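Local coordinates for putative adhesin (Bacteroides thetaiotaomicron, PDB 4QDG), which is of unconfirmed function but, as a lipoprotein of the FimB/Mfa2 fimbrillin family, probably acts as an anchor subunit of a pilus at the outer membrane, at residues A[155-160]-A[215-220]; A[169-174]-A[237-242]; A[246-251]-A[289-294]; A[280-285]-A[295-300]. One frame throughout, in Å; residues are numbered along the deposited sequence.

Contact 1: residues A[155-160]-A[215-220]; sequences VVLQQM and VVAYAE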
# COMPACT_ATOMS: atom_id res chain seq x y z
N VAL A 155 8.02 -7.19 11.04
CA VAL A 155 9.04 -6.81 12.00
C VAL A 155 9.51 -8.05 12.71
O VAL A 155 8.69 -8.76 13.28
CB VAL A 155 8.53 -5.71 12.98
CG1 VAL A 155 9.63 -5.29 13.94
CG2 VAL A 155 7.99 -4.49 12.20
N VAL A 156 10.83 -8.31 12.70
CA VAL A 156 11.41 -9.47 13.34
C VAL A 156 12.39 -9.04 14.45
O VAL A 156 13.17 -8.12 14.26
CB VAL A 156 12.08 -10.42 12.31
CG1 VAL A 156 12.86 -11.56 12.99
CG2 VAL A 156 11.04 -11.00 11.35
N LEU A 157 12.29 -9.70 15.62
CA LEU A 157 13.21 -9.51 16.75
C LEU A 157 14.00 -10.79 16.88
O LEU A 157 13.42 -11.86 16.99
CB LEU A 157 12.49 -9.15 18.06
CG LEU A 157 11.47 -8.00 18.04
CD1 LEU A 157 10.93 -7.77 19.41
CD2 LEU A 157 12.10 -6.71 17.49
N GLN A 158 15.33 -10.69 16.74
CA GLN A 158 16.25 -11.82 16.75
C GLN A 158 17.40 -11.61 17.70
O GLN A 158 18.05 -10.58 17.65
CB GLN A 158 16.79 -12.03 15.33
CG GLN A 158 17.75 -13.23 15.19
CD GLN A 158 17.93 -13.67 13.76
OE1 GLN A 158 17.11 -13.36 12.88
NE2 GLN A 158 18.98 -14.43 13.51
N GLN A 159 17.69 -12.58 18.56
CA GLN A 159 18.85 -12.43 19.45
C GLN A 159 20.11 -12.69 18.67
O GLN A 159 20.17 -13.65 17.92
CB GLN A 159 18.77 -13.35 20.66
CG GLN A 159 17.89 -12.77 21.75
CD GLN A 159 18.35 -13.24 23.09
OE1 GLN A 159 19.45 -12.93 23.54
NE2 GLN A 159 17.50 -14.02 23.76
N MSE A 160 21.10 -11.81 18.82
CA MSE A 160 22.43 -11.90 18.21
C MSE A 160 23.11 -13.23 18.57
O MSE A 160 23.73 -13.84 17.70
CB MSE A 160 23.29 -10.74 18.67
CG MSE A 160 24.51 -10.53 17.82
SE MSE A 160 25.82 -9.44 18.74
CE MSE A 160 26.52 -10.80 19.94
N VAL A 215 15.03 -19.07 17.42
CA VAL A 215 13.61 -18.72 17.43
C VAL A 215 13.50 -17.22 17.57
O VAL A 215 14.03 -16.61 18.50
CB VAL A 215 12.82 -19.49 18.53
CG1 VAL A 215 11.35 -19.07 18.54
CG2 VAL A 215 12.93 -21.00 18.32
N VAL A 216 12.83 -16.63 16.59
CA VAL A 216 12.66 -15.19 16.52
C VAL A 216 11.20 -14.84 16.79
O VAL A 216 10.32 -15.69 16.66
CB VAL A 216 13.17 -14.64 15.15
CG1 VAL A 216 14.59 -15.07 14.87
CG2 VAL A 216 12.26 -15.04 14.00
N ALA A 217 10.97 -13.59 17.14
CA ALA A 217 9.64 -13.01 17.32
C ALA A 217 9.30 -12.26 16.04
O ALA A 217 10.19 -11.65 15.42
CB ALA A 217 9.65 -12.06 18.52
N TYR A 218 8.04 -12.28 15.64
CA TYR A 218 7.64 -11.52 14.46
C TYR A 218 6.30 -10.89 14.69
O TYR A 218 5.51 -11.40 15.48
CB TYR A 218 7.62 -12.38 13.16
CG TYR A 218 6.42 -13.29 13.04
CD1 TYR A 218 5.23 -12.83 12.47
CD2 TYR A 218 6.47 -14.60 13.48
CE1 TYR A 218 4.10 -13.65 12.39
CE2 TYR A 218 5.35 -15.44 13.40
CZ TYR A 218 4.17 -14.95 12.86
OH TYR A 218 3.06 -15.76 12.79
N ALA A 219 6.04 -9.78 13.98
CA ALA A 219 4.79 -9.05 13.90
C ALA A 219 4.58 -8.56 12.46
O ALA A 219 5.48 -7.98 11.85
CB ALA A 219 4.78 -7.88 14.86
N GLU A 220 3.39 -8.81 11.91
CA GLU A 220 3.01 -8.34 10.59
C GLU A 220 2.05 -7.17 10.75
O GLU A 220 1.02 -7.32 11.41
CB GLU A 220 2.40 -9.47 9.78
CG GLU A 220 3.29 -10.69 9.68
CD GLU A 220 3.74 -11.10 8.29
OE1 GLU A 220 3.65 -10.28 7.35
OE2 GLU A 220 4.17 -12.26 8.14
O HOH W 1 16.34 -15.21 18.30

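Contact 2: residues A[169-174]-A[237-242]; sequences KFEFEI and TVRRKA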
# COMPACT_ATOMS: atom_id res chain seq x y z
N LYS A 169 6.17 -10.92 24.81
CA LYS A 169 6.78 -9.94 25.70
C LYS A 169 6.74 -8.52 25.11
O LYS A 169 7.11 -7.58 25.80
CB LYS A 169 8.25 -10.36 25.98
CG LYS A 169 8.38 -11.55 26.92
CD LYS A 169 9.84 -11.80 27.22
CE LYS A 169 10.02 -12.57 28.50
NZ LYS A 169 11.44 -12.99 28.66
N PHE A 170 6.29 -8.38 23.83
CA PHE A 170 6.35 -7.12 23.09
C PHE A 170 5.08 -6.70 22.39
O PHE A 170 4.31 -7.52 21.92
CB PHE A 170 7.44 -7.20 22.01
CG PHE A 170 8.80 -7.52 22.56
CD1 PHE A 170 9.61 -6.51 23.07
CD2 PHE A 170 9.29 -8.82 22.54
CE1 PHE A 170 10.90 -6.79 23.52
CE2 PHE A 170 10.56 -9.11 23.04
CZ PHE A 170 11.36 -8.09 23.52
N GLU A 171 4.94 -5.39 22.30
CA GLU A 171 3.88 -4.67 21.61
C GLU A 171 4.55 -3.97 20.44
O GLU A 171 5.62 -3.36 20.60
CB GLU A 171 3.20 -3.67 22.54
CG GLU A 171 2.15 -4.30 23.44
CD GLU A 171 1.44 -3.37 24.41
OE1 GLU A 171 1.85 -2.20 24.55
OE2 GLU A 171 0.47 -3.84 25.04
N PHE A 172 3.93 -4.08 19.26
CA PHE A 172 4.43 -3.50 18.01
C PHE A 172 3.42 -2.50 17.49
O PHE A 172 2.23 -2.79 17.50
CB PHE A 172 4.67 -4.58 16.96
CG PHE A 172 5.63 -5.67 17.37
CD1 PHE A 172 5.21 -6.72 18.18
CD2 PHE A 172 6.92 -5.73 16.82
CE1 PHE A 172 6.08 -7.77 18.49
CE2 PHE A 172 7.79 -6.77 17.15
CZ PHE A 172 7.37 -7.78 17.98
N GLU A 173 3.90 -1.31 17.09
CA GLU A 173 3.02 -0.26 16.57
C GLU A 173 3.66 0.50 15.45
O GLU A 173 4.89 0.65 15.41
CB GLU A 173 2.69 0.76 17.67
CG GLU A 173 1.70 0.30 18.71
CD GLU A 173 1.77 1.03 20.04
OE1 GLU A 173 2.65 1.91 20.22
OE2 GLU A 173 0.93 0.70 20.91
N ILE A 174 2.81 1.03 14.57
CA ILE A 174 3.18 1.98 13.53
C ILE A 174 2.23 3.14 13.70
O ILE A 174 1.03 2.95 13.65
CB ILE A 174 3.26 1.44 12.08
CG1 ILE A 174 4.43 0.46 11.93
CG2 ILE A 174 3.42 2.61 11.09
CD1 ILE A 174 4.46 -0.37 10.61
N THR A 237 7.35 1.46 16.44
CA THR A 237 7.65 1.37 17.88
C THR A 237 7.53 -0.06 18.37
O THR A 237 6.55 -0.74 18.03
CB THR A 237 6.72 2.33 18.69
OG1 THR A 237 6.89 3.66 18.20
CG2 THR A 237 7.03 2.33 20.18
N VAL A 238 8.53 -0.51 19.16
CA VAL A 238 8.54 -1.84 19.75
C VAL A 238 8.73 -1.64 21.26
O VAL A 238 9.72 -1.06 21.70
CB VAL A 238 9.54 -2.84 19.12
CG1 VAL A 238 9.40 -4.22 19.78
CG2 VAL A 238 9.32 -2.97 17.61
N ARG A 239 7.72 -2.05 22.04
CA ARG A 239 7.70 -1.84 23.49
C ARG A 239 7.65 -3.15 24.26
O ARG A 239 6.85 -4.03 23.89
CB ARG A 239 6.48 -1.00 23.85
CG ARG A 239 6.43 -0.42 25.26
CD ARG A 239 5.36 0.66 25.42
NE ARG A 239 4.12 0.26 24.78
CZ ARG A 239 3.59 0.87 23.72
NH1 ARG A 239 4.13 1.98 23.23
NH2 ARG A 239 2.49 0.38 23.16
N ARG A 240 8.50 -3.27 25.32
CA ARG A 240 8.45 -4.42 26.25
C ARG A 240 7.23 -4.21 27.13
O ARG A 240 7.15 -3.18 27.79
CB ARG A 240 9.71 -4.50 27.15
CG ARG A 240 11.03 -4.85 26.47
CD ARG A 240 12.08 -5.29 27.50
NE ARG A 240 12.52 -4.18 28.35
CZ ARG A 240 13.72 -3.61 28.31
NH1 ARG A 240 14.65 -4.07 27.49
NH2 ARG A 240 14.01 -2.59 29.11
N LYS A 241 6.25 -5.16 27.10
CA LYS A 241 4.99 -5.09 27.86
C LYS A 241 5.18 -4.92 29.38
O LYS A 241 4.51 -4.08 29.99
CB LYS A 241 4.14 -6.35 27.57
CG LYS A 241 3.24 -6.17 26.37
CD LYS A 241 2.92 -7.46 25.67
CE LYS A 241 1.53 -7.97 25.91
NZ LYS A 241 1.35 -9.29 25.24
N ALA A 242 6.09 -5.71 29.98
CA ALA A 242 6.35 -5.76 31.43
C ALA A 242 6.74 -4.42 32.07
O ALA A 242 6.21 -4.09 33.13
CB ALA A 242 7.43 -6.79 31.72
O HOH W 2 7.69 -7.71 28.45

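Contact 3: residues A[246-251]-A[289-294]; sequences EIINIP and LEWIKT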
# COMPACT_ATOMS: atom_id res chain seq x y z
N GLU A 246 10.32 1.29 25.51
CA GLU A 246 10.30 1.24 24.06
C GLU A 246 11.71 0.99 23.59
O GLU A 246 12.53 1.90 23.59
CB GLU A 246 9.73 2.53 23.46
CG GLU A 246 8.25 2.71 23.72
CD GLU A 246 7.68 4.05 23.27
OE1 GLU A 246 8.46 4.88 22.75
OE2 GLU A 246 6.45 4.25 23.41
N ILE A 247 12.01 -0.26 23.25
CA ILE A 247 13.36 -0.70 22.84
C ILE A 247 13.70 -0.22 21.43
O ILE A 247 14.88 -0.01 21.13
CB ILE A 247 13.53 -2.25 23.02
CG1 ILE A 247 12.51 -3.06 22.21
CG2 ILE A 247 13.49 -2.62 24.51
CD1 ILE A 247 13.04 -4.40 21.67
N ILE A 248 12.67 -0.04 20.56
CA ILE A 248 12.77 0.46 19.19
C ILE A 248 11.71 1.57 19.01
O ILE A 248 10.54 1.40 19.39
CB ILE A 248 12.65 -0.66 18.09
CG1 ILE A 248 13.73 -1.73 18.26
CG2 ILE A 248 12.72 -0.08 16.68
CD1 ILE A 248 13.32 -3.13 17.81
N ASN A 249 12.14 2.72 18.49
CA ASN A 249 11.31 3.88 18.21
C ASN A 249 12.03 4.66 17.14
O ASN A 249 12.87 5.52 17.43
CB ASN A 249 11.01 4.73 19.44
CG ASN A 249 10.06 5.88 19.15
OD1 ASN A 249 9.01 5.71 18.56
ND2 ASN A 249 10.40 7.06 19.61
N ILE A 250 11.71 4.34 15.89
CA ILE A 250 12.44 4.89 14.77
C ILE A 250 11.57 5.59 13.74
O ILE A 250 10.40 5.22 13.58
CB ILE A 250 13.21 3.71 14.06
CG1 ILE A 250 12.24 2.60 13.56
CG2 ILE A 250 14.32 3.14 14.96
CD1 ILE A 250 12.60 1.94 12.32
N PRO A 251 12.15 6.53 12.96
CA PRO A 251 11.40 7.07 11.82
C PRO A 251 11.46 6.01 10.71
O PRO A 251 12.49 5.83 10.04
CB PRO A 251 12.12 8.39 11.50
CG PRO A 251 13.47 8.29 12.17
CD PRO A 251 13.53 7.07 13.01
N LEU A 289 17.45 -8.01 25.99
CA LEU A 289 16.38 -7.70 25.04
C LEU A 289 16.31 -6.21 24.72
O LEU A 289 15.24 -5.62 24.54
CB LEU A 289 15.03 -8.27 25.52
CG LEU A 289 15.02 -9.77 25.80
CD1 LEU A 289 13.76 -10.17 26.50
CD2 LEU A 289 15.17 -10.59 24.52
N GLU A 290 17.50 -5.60 24.59
CA GLU A 290 17.66 -4.23 24.15
C GLU A 290 18.13 -4.29 22.73
O GLU A 290 18.78 -5.27 22.34
CB GLU A 290 18.64 -3.45 25.06
CG GLU A 290 17.96 -2.94 26.32
CD GLU A 290 18.84 -2.19 27.30
OE1 GLU A 290 19.80 -1.51 26.87
OE2 GLU A 290 18.53 -2.26 28.52
N TRP A 291 17.78 -3.29 21.92
CA TRP A 291 18.16 -3.31 20.52
C TRP A 291 19.64 -2.92 20.32
O TRP A 291 20.09 -1.89 20.83
CB TRP A 291 17.21 -2.39 19.72
CG TRP A 291 17.60 -2.15 18.29
CD1 TRP A 291 18.08 -3.07 17.40
CD2 TRP A 291 17.41 -0.94 17.55
NE1 TRP A 291 18.30 -2.48 16.18
CE2 TRP A 291 17.86 -1.18 16.23
CE3 TRP A 291 16.88 0.32 17.87
CZ2 TRP A 291 17.82 -0.19 15.24
CZ3 TRP A 291 16.82 1.29 16.87
CH2 TRP A 291 17.30 1.03 15.58
N ILE A 292 20.39 -3.76 19.56
CA ILE A 292 21.79 -3.49 19.19
C ILE A 292 21.71 -2.55 17.99
O ILE A 292 21.44 -2.97 16.85
CB ILE A 292 22.59 -4.79 18.92
CG1 ILE A 292 22.43 -5.79 20.08
CG2 ILE A 292 24.08 -4.46 18.65
CD1 ILE A 292 22.89 -7.23 19.81
N LYS A 293 21.86 -1.24 18.26
CA LYS A 293 21.67 -0.18 17.29
C LYS A 293 22.91 -0.02 16.37
O LYS A 293 23.49 1.06 16.29
CB LYS A 293 21.31 1.11 18.02
CG LYS A 293 20.45 2.07 17.19
CD LYS A 293 19.97 3.27 18.02
CE LYS A 293 19.07 4.21 17.24
NZ LYS A 293 18.01 4.81 18.11
N THR A 294 23.27 -1.10 15.63
CA THR A 294 24.42 -1.12 14.72
C THR A 294 23.99 -1.46 13.28
O THR A 294 24.06 -0.61 12.38
CB THR A 294 25.50 -2.06 15.24
OG1 THR A 294 24.96 -3.37 15.34
CG2 THR A 294 26.08 -1.60 16.59
O HOH W 3 16.90 -0.72 22.93
O HOH W 4 15.06 3.46 19.25

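Contact 4: residues A[280-285]-A[295-300]; sequences SMIFFL and YIKIND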
# COMPACT_ATOMS: atom_id res chain seq x y z
N SER A 280 10.23 -6.24 5.15
CA SER A 280 10.62 -7.04 6.30
C SER A 280 11.80 -6.38 6.96
O SER A 280 12.67 -5.81 6.28
CB SER A 280 10.89 -8.50 5.95
OG SER A 280 12.02 -8.70 5.13
N MSE A 281 11.78 -6.34 8.29
CA MSE A 281 12.84 -5.69 9.05
C MSE A 281 13.26 -6.54 10.23
O MSE A 281 12.43 -6.85 11.08
CB MSE A 281 12.41 -4.31 9.53
CG MSE A 281 11.93 -3.39 8.44
SE MSE A 281 11.30 -1.72 9.24
CE MSE A 281 13.05 -0.87 9.54
N ILE A 282 14.54 -6.89 10.29
CA ILE A 282 15.08 -7.69 11.38
C ILE A 282 15.92 -6.80 12.28
O ILE A 282 16.88 -6.18 11.82
CB ILE A 282 15.87 -8.94 10.90
CG1 ILE A 282 15.02 -9.80 9.93
CG2 ILE A 282 16.34 -9.75 12.12
CD1 ILE A 282 15.79 -10.84 9.20
N PHE A 283 15.54 -6.74 13.56
CA PHE A 283 16.26 -6.01 14.59
C PHE A 283 16.95 -7.05 15.48
O PHE A 283 16.33 -8.03 15.89
CB PHE A 283 15.32 -5.09 15.39
CG PHE A 283 14.67 -3.98 14.59
CD1 PHE A 283 13.51 -4.21 13.86
CD2 PHE A 283 15.21 -2.70 14.58
CE1 PHE A 283 12.91 -3.19 13.12
CE2 PHE A 283 14.61 -1.68 13.84
CZ PHE A 283 13.46 -1.93 13.11
N PHE A 284 18.24 -6.84 15.76
CA PHE A 284 19.01 -7.78 16.59
C PHE A 284 19.05 -7.28 18.03
O PHE A 284 19.22 -6.08 18.27
CB PHE A 284 20.41 -8.03 16.02
CG PHE A 284 20.32 -8.63 14.64
CD1 PHE A 284 20.16 -10.01 14.48
CD2 PHE A 284 20.33 -7.83 13.51
CE1 PHE A 284 20.05 -10.57 13.20
CE2 PHE A 284 20.19 -8.38 12.24
CZ PHE A 284 20.03 -9.74 12.10
N LEU A 285 18.81 -8.21 18.97
CA LEU A 285 18.74 -7.89 20.39
C LEU A 285 19.86 -8.55 21.16
O LEU A 285 20.30 -9.65 20.84
CB LEU A 285 17.39 -8.31 21.02
CG LEU A 285 16.08 -7.88 20.30
CD1 LEU A 285 14.85 -8.33 21.08
CD2 LEU A 285 16.04 -6.37 20.04
N TYR A 295 23.51 -2.70 13.07
CA TYR A 295 23.05 -3.25 11.79
C TYR A 295 21.70 -3.90 11.93
O TYR A 295 21.42 -4.54 12.95
CB TYR A 295 24.03 -4.31 11.24
CG TYR A 295 25.43 -3.80 10.97
CD1 TYR A 295 26.37 -3.72 11.99
CD2 TYR A 295 25.81 -3.42 9.69
CE1 TYR A 295 27.65 -3.24 11.75
CE2 TYR A 295 27.10 -2.95 9.43
CZ TYR A 295 28.02 -2.87 10.47
OH TYR A 295 29.29 -2.40 10.20
N ILE A 296 20.87 -3.72 10.92
CA ILE A 296 19.55 -4.34 10.80
C ILE A 296 19.45 -4.99 9.40
O ILE A 296 20.34 -4.81 8.56
CB ILE A 296 18.35 -3.37 11.08
CG1 ILE A 296 18.33 -2.17 10.10
CG2 ILE A 296 18.30 -2.93 12.57
CD1 ILE A 296 16.96 -1.46 9.98
N LYS A 297 18.41 -5.75 9.17
CA LYS A 297 18.14 -6.31 7.87
C LYS A 297 16.88 -5.70 7.34
O LYS A 297 15.89 -5.65 8.06
CB LYS A 297 18.03 -7.84 7.90
CG LYS A 297 19.32 -8.51 7.50
CD LYS A 297 19.20 -10.01 7.57
CE LYS A 297 19.96 -10.68 6.47
NZ LYS A 297 20.43 -12.02 6.87
N ILE A 298 16.92 -5.16 6.10
CA ILE A 298 15.73 -4.65 5.43
C ILE A 298 15.59 -5.46 4.17
O ILE A 298 16.54 -5.51 3.39
CB ILE A 298 15.71 -3.13 5.18
CG1 ILE A 298 16.06 -2.36 6.47
CG2 ILE A 298 14.34 -2.72 4.61
CD1 ILE A 298 16.09 -0.87 6.33
N ASN A 299 14.43 -6.12 3.97
CA ASN A 299 14.14 -6.96 2.81
C ASN A 299 15.30 -7.91 2.49
O ASN A 299 15.70 -8.06 1.34
CB ASN A 299 13.75 -6.09 1.59
CG ASN A 299 12.48 -5.31 1.83
OD1 ASN A 299 11.81 -5.47 2.84
ND2 ASN A 299 12.13 -4.41 0.95
N ASP A 300 15.82 -8.57 3.54
CA ASP A 300 16.91 -9.57 3.52
C ASP A 300 18.27 -8.93 3.19
O ASP A 300 19.23 -9.64 2.95
CB ASP A 300 16.58 -10.73 2.56
CG ASP A 300 17.29 -12.05 2.88
OD1 ASP A 300 17.32 -12.44 4.08
OD2 ASP A 300 17.78 -12.71 1.93
O HOH W 5 14.85 -8.57 6.22
O HOH W 6 19.84 -4.60 15.30

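Contact 1: residues A[155-160]-A[215-220]
Val156 and Val216 meet through single methyl groups, CG1 of Val156 lying 3.7 Å from CG2 of Val216, and the two side chains cross obliquely on one face of the paired strands. The other methyl of Val156, CG2, touches CB of Tyr218 at 4.1 Å, while the phenol beyond that carbon leads away from 155-160 and lies against Arg154 in a cation-pi contact. On the opposite face Leu157 packs on Ala217, CB to CB at 4.1 Å, and Val155 pairs with Ala219; Phe172 of strand 170-176 covers Val155, Leu157 and Ala219. Between the faces the backbones bond in two hydrogen-bonded pairs, Val155 with Ala219 and Leu157 with Ala217. The shortest of the four bonds runs from Val155 N to Ala219 O at 2.8 Å. Toward the more exposed end, Gln158 extends with CG anti to its backbone N (chi1 -178°), and its chain passes CG1 of Val216, the amide OE1 coming to 3.6 Å from that methyl. Past the last pair the strands part, and a water takes over: it accepts from Gln159 N at 3.0 Å and donates to Val215 O at 2.7 Å. A face of Val155, Leu157 and Ala219 packed on the second sheet through Phe172 is the arrangement of a beta-sandwich, consistent with the transthyretin-like clan of this family.

Contact 2: residues A[169-174]-A[237-242]
Strands 170-174 and 237-240 run antiparallel, their directions 162° apart, with Glu171-Arg239 and Glu173-Thr237 as hydrogen-bonded pairs alternating with the non-hydrogen-bonded pairs Phe170-Arg240 and Phe172-Val238. Lys241 N adds a further bond to Lys169 O beyond the strand end. On the apolar face Val238 lies beside Phe172, pointing the same way; its CG2 is 3.7 Å from CD2 of the ring and its CG1 stands over one ring face. Phe170 and Arg240 are likewise side by side, CE1 of the ring meeting the aliphatic CG of the arginine at 3.5 Å. Leu157 of strand 140-159 packs against Phe170, Phe172 and Val238.

The other face carries a salt-bridge network. Arg239 bends at chi3 (43°), where NE leaves the extended course of the chain, and its guanidinium lies across both glutamates. NH2 serves both: it reaches Glu173 OE2 at 2.8 Å and Glu171 OE1 at 3.0 Å, each oxygen near the guanidinium plane. The carboxylates are turned differently, that of Glu171 standing 86° to the guanidinium and meeting NH2 on the anti side of OE1, that of Glu173 being approached from above its plane. NE to Glu171 OE1 and NH1 to Glu173 OE1 are weak additional bonds. Lys241 crosses Glu171 at about a right angle, CG against CG at 3.6 Å, and sends NZ to Lys168 O. With Glu246 as another salt-bridge partner at NH1, Arg239 is set among three carboxylates, an arrangement that would be expected to stabilise its positive charge.

Contact 3: residues A[246-251]-A[289-294]
Trp291 lies across Ile248 and Ile250, closing a loop over the edge of an antiparallel sheet at a classic beta bulge, in which Ile247 and Ile248 both face Val238. CG1 of Ile248 stands over one face of the indole, toward the rim, and comes within 3.8 Å of CE3. Farther along the ring, CG2 of Ile250 meets CZ3 at 3.6 Å; both isoleucine side chains cross the tryptophan at about a right angle. CG of Trp291 is anti to its backbone N (chi1 171°), which carries the start of the indole toward the strand. Ile247 points its side chain at the loop backbone, with CG2 lying 3.5 Å from Leu289 O.

No direct hydrogen bond joins the segments; waters do so instead: one donates to Ile247 O at 2.8 Å and accepts from Trp291 N, and a second accepts from Asn249 N and weakly from Lys293 NZ. The next shell fixes the tryptophan from other directions. Phe283 meets it edge-to-face, and Tyr255 of helix 252-263 touches both Trp291 and Ile250. The strand itself is held by backbone hydrogen bonds between Ile248 and Val238 and between Ile250 and Leu236, whereas the loop is tied to strand 278-285 through Ile292 and Phe284. Lys293, the centre of an inverse gamma turn, folds back over the opposite indole face, where its CG lies 3.6 Å above the ring plane.

Contact 4: residues A[280-285]-A[295-300]
A beta hairpin formed by strands 278-285 and 295-298 brings Ile282 against Lys297 and Met281, a selenomethionine, against Ile298. Ile282 and Lys297 are a hydrogen-bonded pair: Ile282 N gives to Lys297 O at 2.9 Å, and Lys297 N answers on a lone pair of Ile282 O. Their side chains run the same way, touching CB to CB at 3.9 Å, and CD1 of the isoleucine also lies against CD of the lysine. On the other face CE of Met281 meets CD1 of Ile296 at 4.0 Å, while CG2 of Ile296 rests 3.7 Å from CD2 of the Phe283 ring. At one end Asn299 adds a side-chain bond to the ladder. Its amide OD1 accepts from Ser280 N at 2.9 Å, the donor almost in line with the amide carbonyl (172°), and Asn299 N returns a bond to Ser280 O. A water joins Ser280 OG to Asp300 N nearby. Toward the other end Phe284 turns its ring edge to Tyr295 O, with CD2 at 3.5 Å, and Ile282 CG2 lies over one face of the same ring. Asn299 comes close to Glu276, a ligand of one magnesium ion, but its side chain is about 9 Å from the metal. Helix 252-263 packs on the side of Met281, Ile296 and Ile298, and strand 140-159 bonds to the remaining edge of strand 278-285.

In the fold
Along the chain contacts 1 and 2 interlock, since their segments alternate, as do those of contacts 3 and 4, and both of the first pair close before the second opens. Contacts 1 and 4, with centres 9 Å apart, share a sheet in which strands 140-159 and 278-285 are parallel neighbours. Contacts 2 and 3, about 11 Å apart, belong to a four-stranded antiparallel sheet through strands 235-240 and 246-251. The two sheets pack face to face, Leu157 meeting Phe170, Phe172 and Val238, and Ala219 meeting Phe172, while the loop 289-294 bridges them. All four thus build one sandwich-like region toward one end of the elongated molecule.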